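Local atomic coordinates of chymotrypsin (Cellulomonas bogoriensis, PDB entry 2EA3), a protein that is probably a secreted serine endopeptidase of the chymotrypsin-like S1 family, its mature protease part cutting peptide bonds within protein chains. Residues F21-G26 against L178-T183. Numbering follows the deposited sequence.
Sequences FAVNGG and LRMITT
V23 and M180 face each other as the non-hydrogen-bonded pair of a single antiparallel bridge, their CA atoms 4.3 Å apart, although the touching parts, 21-24 and 178-181, run 108° apart. Two backbone bonds flank the pair: N24 N donates to R179 O at 2.9 Å, almost straight out along its carbonyl, and I181 N reaches A22 O at 3.2 Å from above the carbonyl plane. A water lies 2.9 Å from both A22 O and I181 O, within hydrogen-bonding distance of each. V23 also opens a type II beta turn that runs to G26.

M180 points its CB away from the strand, but its chain bends back, chi3 of 66° swinging CE round to F21. There M180 CE comes close to F21 CB, a short 3.3 Å, and the sulfur makes an oblique Met-aromatic contact with the ring. I181 comes from the other flank of the bridge: CD1 touches A22 CB at 3.8 Å and lies 3.4 Å from V23 O. An alanine in place of I181 would probably open a gap over A22 CB and the V23 carbonyl while sparing the backbone bonds. L178 meets V23 CG2 through both its methyls, while at the exposed end N24 ND2 rests against R179 CB.

V23, L178 and M180 all also touch L173 of helix 169-176. The chain leaving that C-terminal helix is thus joined by two backbone hydrogen bonds, with apolar side-chain contacts on the flanks, to the end of strand 14-23 in the N-terminal barrel of this two-barrel protease fold.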
# COMPACT_ATOMS: atom_id res chain seq x y z
N PHE A 21 0.76 3.18 4.32
CA PHE A 21 0.58 4.45 5.02
C PHE A 21 0.82 4.24 6.49
O PHE A 21 0.52 3.18 7.00
CB PHE A 21 -0.84 4.97 4.86
CG PHE A 21 -1.19 5.27 3.45
CD1 PHE A 21 -0.74 6.47 2.86
CD2 PHE A 21 -1.93 4.36 2.69
CE1 PHE A 21 -1.04 6.74 1.52
CE2 PHE A 21 -2.23 4.63 1.35
CZ PHE A 21 -1.79 5.82 0.77
N ALA A 22 1.33 5.28 7.14
CA ALA A 22 1.46 5.30 8.60
C ALA A 22 0.10 5.52 9.25
O ALA A 22 -0.70 6.36 8.84
CB ALA A 22 2.42 6.39 9.01
N VAL A 23 -0.15 4.73 10.28
CA VAL A 23 -1.37 4.81 11.09
C VAL A 23 -0.96 4.78 12.55
O VAL A 23 0.17 4.43 12.86
CB VAL A 23 -2.32 3.61 10.79
CG1 VAL A 23 -2.80 3.64 9.32
CG2 VAL A 23 -1.67 2.30 11.10
N ASN A 24 -1.87 5.10 13.48
CA ASN A 24 -1.51 4.98 14.90
C ASN A 24 -1.04 3.56 15.16
O ASN A 24 -1.75 2.60 14.85
CB ASN A 24 -2.71 5.24 15.81
CG ASN A 24 -3.12 6.70 15.84
OD1 ASN A 24 -2.28 7.60 15.85
ND2 ASN A 24 -4.42 6.93 15.89
N GLY A 25 0.18 3.44 15.69
CA GLY A 25 0.72 2.13 16.08
C GLY A 25 1.56 1.39 15.05
O GLY A 25 2.15 0.36 15.35
N GLY A 26 1.63 1.91 13.83
CA GLY A 26 2.43 1.26 12.82
C GLY A 26 2.05 1.67 11.42
O GLY A 26 1.86 2.85 11.16
N LEU A 178 -8.27 1.77 13.18
CA LEU A 178 -7.06 2.56 13.06
C LEU A 178 -7.39 3.96 12.57
O LEU A 178 -8.38 4.15 11.87
CB LEU A 178 -6.10 1.93 12.04
CG LEU A 178 -5.58 0.54 12.35
CD1 LEU A 178 -5.03 -0.07 11.07
CD2 LEU A 178 -4.52 0.60 13.45
N ARG A 179 -6.54 4.91 12.94
CA ARG A 179 -6.59 6.26 12.40
C ARG A 179 -5.30 6.54 11.64
O ARG A 179 -4.21 6.18 12.08
CB ARG A 179 -6.74 7.29 13.52
CG ARG A 179 -8.17 7.51 14.00
CD ARG A 179 -8.20 8.63 15.04
NE ARG A 179 -9.56 8.94 15.51
CZ ARG A 179 -10.23 8.22 16.40
NH1 ARG A 179 -9.69 7.13 16.94
NH2 ARG A 179 -11.47 8.58 16.76
N MET A 180 -5.44 7.19 10.48
CA MET A 180 -4.29 7.61 9.70
C MET A 180 -3.58 8.76 10.38
O MET A 180 -4.23 9.69 10.88
CB MET A 180 -4.72 8.07 8.32
CG MET A 180 -5.13 6.93 7.42
SD MET A 180 -4.69 7.36 5.73
CE MET A 180 -2.92 7.39 5.79
N ILE A 181 -2.26 8.72 10.38
CA ILE A 181 -1.48 9.85 10.90
C ILE A 181 -1.54 10.96 9.87
O ILE A 181 -1.38 10.70 8.68
CB ILE A 181 -0.03 9.43 11.18
CG1 ILE A 181 -0.02 8.43 12.34
CG2 ILE A 181 0.88 10.66 11.48
CD1 ILE A 181 1.23 7.64 12.39
N THR A 182 -1.75 12.18 10.35
CA THR A 182 -1.81 13.36 9.49
C THR A 182 -0.66 14.35 9.73
O THR A 182 -0.48 15.29 8.96
CB THR A 182 -3.10 14.13 9.71
OG1 THR A 182 -3.12 14.62 11.06
CG2 THR A 182 -4.33 13.27 9.45
N THR A 183 0.11 14.16 10.80
CA THR A 183 0.96 15.26 11.23
C THR A 183 2.03 14.83 12.22
O THR A 183 1.80 13.94 13.05
CB THR A 183 0.08 16.42 11.80
OG1 THR A 183 0.42 17.66 11.17
CG2 THR A 183 0.20 16.55 13.30
O HOH W 1 -0.29 8.59 7.10